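Local coordinates for protein formimidoylglutamase (Bacillus subtilis, PDB 3M1R) that hydrolyses N-formimidoyl-L-glutamate to L-glutamate and formamide in histidine degradation, using two manganese ions per subunit, at residues Q234-D247 and I277-V291. Residues are numbered along the deposited sequence; the frame is centred on the assembly and turned at random.
With CA (calcium ion), chain B; CA (calcium ion), chain C.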
# COMPACT_ATOMS: atom_id res chain seq x y z
N GLN D 234 21.61 -39.78 9.92
CA GLN D 234 22.68 -39.96 8.93
C GLN D 234 23.16 -41.40 8.88
O GLN D 234 23.61 -41.88 7.83
CB GLN D 234 23.87 -39.06 9.26
CG GLN D 234 23.60 -37.57 9.13
CD GLN D 234 24.68 -36.85 8.33
OE1 GLN D 234 25.40 -36.02 8.87
NE2 GLN D 234 24.78 -37.16 7.04
N ASP D 235 23.08 -42.09 10.02
CA ASP D 235 23.58 -43.45 10.15
C ASP D 235 22.66 -44.45 9.46
O ASP D 235 23.05 -45.58 9.20
CB ASP D 235 23.73 -43.83 11.63
CG ASP D 235 25.03 -43.32 12.25
OD1 ASP D 235 25.88 -42.76 11.52
OD2 ASP D 235 25.22 -43.50 13.48
N LYS D 236 21.43 -44.02 9.18
CA LYS D 236 20.45 -44.90 8.55
C LYS D 236 20.21 -44.51 7.10
O LYS D 236 19.35 -45.09 6.44
CB LYS D 236 19.11 -44.84 9.29
CG LYS D 236 19.17 -45.11 10.77
CD LYS D 236 17.78 -44.95 11.38
CE LYS D 236 17.81 -44.99 12.90
NZ LYS D 236 16.47 -44.67 13.48
N THR D 237 20.95 -43.52 6.60
CA THR D 237 20.68 -42.97 5.27
C THR D 237 21.95 -42.62 4.49
O THR D 237 23.04 -42.48 5.05
CB THR D 237 19.78 -41.72 5.36
OG1 THR D 237 20.42 -40.73 6.17
CG2 THR D 237 18.45 -42.07 5.98
N ASP D 238 21.78 -42.49 3.18
CA ASP D 238 22.90 -42.20 2.29
C ASP D 238 23.02 -40.73 1.94
O ASP D 238 24.12 -40.25 1.67
CB ASP D 238 22.78 -43.03 1.01
CG ASP D 238 23.15 -44.48 1.22
OD1 ASP D 238 24.10 -44.75 1.98
OD2 ASP D 238 22.49 -45.35 0.61
N PHE D 239 21.89 -40.02 1.93
CA PHE D 239 21.88 -38.60 1.58
C PHE D 239 20.93 -37.81 2.46
O PHE D 239 20.00 -38.37 3.05
CB PHE D 239 21.46 -38.40 0.13
CG PHE D 239 22.26 -39.20 -0.86
CD1 PHE D 239 21.91 -40.51 -1.16
CD2 PHE D 239 23.35 -38.64 -1.50
CE1 PHE D 239 22.63 -41.24 -2.06
CE2 PHE D 239 24.08 -39.37 -2.41
CZ PHE D 239 23.72 -40.67 -2.69
N ILE D 240 21.14 -36.51 2.53
CA ILE D 240 20.23 -35.62 3.23
C ILE D 240 19.69 -34.58 2.26
O ILE D 240 20.42 -34.10 1.39
CB ILE D 240 20.90 -34.94 4.43
CG1 ILE D 240 22.05 -34.06 3.96
CG2 ILE D 240 21.41 -35.98 5.42
CD1 ILE D 240 23.05 -33.76 5.05
N PHE D 241 18.40 -34.25 2.39
CA PHE D 241 17.78 -33.20 1.61
C PHE D 241 17.21 -32.18 2.57
O PHE D 241 16.55 -32.53 3.55
CB PHE D 241 16.67 -33.77 0.71
CG PHE D 241 15.97 -32.73 -0.15
CD1 PHE D 241 16.51 -32.33 -1.36
CD2 PHE D 241 14.77 -32.18 0.26
CE1 PHE D 241 15.87 -31.39 -2.15
CE2 PHE D 241 14.12 -31.24 -0.53
CZ PHE D 241 14.66 -30.85 -1.74
N ILE D 242 17.49 -30.91 2.31
CA ILE D 242 17.07 -29.84 3.19
C ILE D 242 15.87 -29.15 2.58
O ILE D 242 15.96 -28.57 1.50
CB ILE D 242 18.19 -28.80 3.37
CG1 ILE D 242 19.45 -29.42 3.95
CG2 ILE D 242 17.71 -27.65 4.26
CD1 ILE D 242 20.58 -28.42 4.03
N SER D 243 14.73 -29.21 3.27
CA SER D 243 13.53 -28.51 2.83
C SER D 243 13.21 -27.36 3.76
O SER D 243 12.82 -27.56 4.91
CB SER D 243 12.33 -29.45 2.74
OG SER D 243 11.21 -28.79 2.15
N VAL D 244 13.36 -26.14 3.26
CA VAL D 244 13.05 -24.98 4.07
C VAL D 244 11.71 -24.37 3.68
O VAL D 244 11.56 -23.81 2.59
CB VAL D 244 14.12 -23.90 3.94
CG1 VAL D 244 13.72 -22.71 4.84
CG2 VAL D 244 15.47 -24.46 4.35
N ASP D 245 10.74 -24.50 4.58
CA ASP D 245 9.46 -23.84 4.43
C ASP D 245 9.58 -22.57 5.23
O ASP D 245 9.75 -22.59 6.44
CB ASP D 245 8.35 -24.74 4.97
CG ASP D 245 6.97 -24.09 4.88
OD1 ASP D 245 6.83 -22.86 4.88
OD2 ASP D 245 6.01 -24.86 4.81
N MSE D 246 9.53 -21.44 4.54
CA MSE D 246 9.87 -20.17 5.17
C MSE D 246 8.90 -19.79 6.28
O MSE D 246 9.21 -18.95 7.12
CB MSE D 246 9.98 -19.05 4.13
CG MSE D 246 11.19 -19.21 3.19
SE MSE D 246 12.96 -19.10 4.07
CE MSE D 246 12.96 -17.16 4.38
N ASP D 247 7.73 -20.43 6.33
CA ASP D 247 6.77 -20.07 7.37
C ASP D 247 7.15 -20.64 8.73
O ASP D 247 6.49 -20.35 9.72
CB ASP D 247 5.31 -20.36 6.98
CG ASP D 247 5.01 -21.84 6.89
OD1 ASP D 247 5.69 -22.65 7.58
OD2 ASP D 247 4.07 -22.17 6.14
N ILE D 277 24.01 -27.68 8.64
CA ILE D 277 23.60 -28.87 7.89
C ILE D 277 24.30 -28.97 6.53
O ILE D 277 24.70 -30.05 6.10
CB ILE D 277 22.08 -28.89 7.67
CG1 ILE D 277 21.35 -29.14 8.99
CG2 ILE D 277 21.71 -29.94 6.64
CD1 ILE D 277 19.90 -28.70 8.99
N ALA D 278 24.46 -27.82 5.87
CA ALA D 278 25.05 -27.78 4.54
C ALA D 278 26.50 -28.30 4.50
O ALA D 278 26.99 -28.67 3.43
CB ALA D 278 24.99 -26.36 3.99
N GLN D 279 27.16 -28.32 5.65
CA GLN D 279 28.55 -28.80 5.75
C GLN D 279 28.64 -30.31 5.88
O GLN D 279 29.71 -30.90 5.71
CB GLN D 279 29.24 -28.19 6.96
CG GLN D 279 29.47 -26.71 6.85
CD GLN D 279 30.15 -26.16 8.08
OE1 GLN D 279 29.54 -26.03 9.13
NE2 GLN D 279 31.44 -25.84 7.95
N GLN D 280 27.52 -30.93 6.22
CA GLN D 280 27.47 -32.35 6.51
C GLN D 280 27.65 -33.16 5.22
O GLN D 280 27.52 -32.61 4.13
CB GLN D 280 26.16 -32.69 7.23
CG GLN D 280 26.35 -33.20 8.67
CD GLN D 280 26.99 -32.18 9.60
OE1 GLN D 280 27.47 -32.52 10.67
NE2 GLN D 280 26.98 -30.92 9.19
N PRO D 281 27.98 -34.45 5.35
CA PRO D 281 28.25 -35.25 4.15
C PRO D 281 26.99 -35.62 3.36
O PRO D 281 25.95 -35.90 3.94
CB PRO D 281 28.91 -36.53 4.71
CG PRO D 281 29.26 -36.23 6.14
CD PRO D 281 28.28 -35.18 6.59
N ASN D 282 27.10 -35.59 2.04
CA ASN D 282 26.07 -36.09 1.13
C ASN D 282 24.76 -35.29 1.17
O ASN D 282 23.66 -35.85 1.04
CB ASN D 282 25.85 -37.59 1.34
CG ASN D 282 27.15 -38.40 1.21
OD1 ASN D 282 27.57 -39.10 2.14
ND2 ASN D 282 27.80 -38.30 0.05
N VAL D 283 24.89 -33.98 1.35
CA VAL D 283 23.76 -33.09 1.17
C VAL D 283 23.37 -33.11 -0.30
O VAL D 283 24.13 -32.67 -1.16
CB VAL D 283 24.11 -31.66 1.58
CG1 VAL D 283 22.88 -30.78 1.47
CG2 VAL D 283 24.65 -31.65 2.99
N ALA D 284 22.19 -33.63 -0.59
CA ALA D 284 21.78 -33.85 -1.98
C ALA D 284 21.09 -32.64 -2.61
O ALA D 284 20.98 -32.54 -3.82
CB ALA D 284 20.89 -35.09 -2.08
N GLY D 285 20.60 -31.72 -1.78
CA GLY D 285 19.86 -30.57 -2.28
C GLY D 285 19.21 -29.73 -1.20
O GLY D 285 19.18 -30.09 -0.03
N ILE D 286 18.72 -28.57 -1.60
CA ILE D 286 17.95 -27.73 -0.71
C ILE D 286 16.85 -27.07 -1.54
O ILE D 286 17.04 -26.71 -2.72
CB ILE D 286 18.83 -26.69 0.03
CG1 ILE D 286 18.00 -25.88 1.02
CG2 ILE D 286 19.55 -25.77 -0.96
CD1 ILE D 286 18.82 -24.89 1.85
N GLU D 287 15.68 -26.94 -0.93
CA GLU D 287 14.57 -26.24 -1.56
C GLU D 287 14.02 -25.21 -0.59
O GLU D 287 14.06 -25.39 0.62
CB GLU D 287 13.47 -27.22 -1.97
CG GLU D 287 12.78 -27.85 -0.78
CD GLU D 287 11.78 -28.93 -1.19
OE1 GLU D 287 11.71 -29.27 -2.39
OE2 GLU D 287 11.07 -29.44 -0.30
N ILE D 288 13.52 -24.12 -1.13
CA ILE D 288 12.86 -23.11 -0.33
C ILE D 288 11.43 -22.95 -0.82
O ILE D 288 11.19 -22.74 -2.01
CB ILE D 288 13.59 -21.79 -0.42
CG1 ILE D 288 15.02 -21.99 0.08
CG2 ILE D 288 12.84 -20.69 0.36
CD1 ILE D 288 15.88 -20.78 -0.15
N VAL D 289 10.48 -23.09 0.10
CA VAL D 289 9.08 -22.97 -0.27
C VAL D 289 8.35 -21.95 0.58
O VAL D 289 8.85 -21.50 1.62
CB VAL D 289 8.34 -24.33 -0.19
CG1 VAL D 289 8.87 -25.30 -1.22
CG2 VAL D 289 8.44 -24.93 1.22
N GLU D 290 7.18 -21.57 0.09
CA GLU D 290 6.19 -20.78 0.81
C GLU D 290 6.53 -19.31 0.95
O GLU D 290 5.96 -18.61 1.78
CB GLU D 290 5.82 -21.45 2.14
CG GLU D 290 5.07 -22.78 1.94
CD GLU D 290 3.65 -22.63 1.33
OE1 GLU D 290 3.31 -23.33 0.35
OE2 GLU D 290 2.84 -21.81 1.84
N VAL D 291 7.43 -18.81 0.11
CA VAL D 291 7.60 -17.37 -0.01
C VAL D 291 6.53 -16.78 -0.93
O VAL D 291 6.35 -17.24 -2.06
CB VAL D 291 8.99 -17.02 -0.53
CG1 VAL D 291 9.12 -15.52 -0.78
CG2 VAL D 291 10.04 -17.51 0.46
CA CA B . 4.43 -24.52 6.81
CA CA C . 4.18 -26.52 5.38
O HOH W 1 2.56 -20.59 4.49
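Strands 239-245 and 283-289 are parallel neighbours in the central sheet of the arginase fold, joined through helix 267-278 as a beta-alpha-beta crossover. Backbone hydrogen bonds link them from Ile240 N, which donates to Asn282 O (3.0 Å), to Met246 N, which donates to Val289 O.

Phe241, Ser243 and Asp245 lie on one face of the sheet with Glu287 and Val289. Ser243 OG donates to Glu287 OE2 at 2.5 Å, using the anti lone pair of that oxygen. OE2 is also hydrogen-bonded to Ser133 OG, and OE1 to Thr136 OG1, so both oxygens of this buried carboxylate are engaged. With chi1 at 68°, Glu287 CG is flanked by both the backbone N and C, and the extended chain beyond it carries the carboxylate to the ring edge of Phe241. There CE2 of Phe241 lies 3.4 Å from Glu287 CD, with the two planes 84° apart. With alanine at Glu287, the hydroxyls of Ser243, Ser133 and Thr136 would probably lose their shared carboxylate partner, and a gap would probably open beside the Phe241 edge.

On the other face, Ile242 CD1 packs tightly on Ile277 CG2 (3.2 Å), the two side chains running past each other in opposite directions. Ile240 CD1 meets Val283 CG2. Just past the strand, CG of the selenomethionine Met246 rests against both Ile288 CG2 and Val291 CG2.

At the C-terminal end of strand 239-245, Asp245 OD2 bridges the two calcium ions, which occupy the probable manganese sites. Asp247 binds one of them through both oxygens. A water links Asp247 OD2 to Glu290 OE2, while Glu290 OE1 accepts from Asn130 N.

Asn130, Asp153, His155 and Asp157 are the other protein ligands of the two calcium ions. Helix 133-141 covers the Phe241 face, helix 300-318 packs on Met246 and Ile288, and strands 147-152 and 121-127 flank the pair.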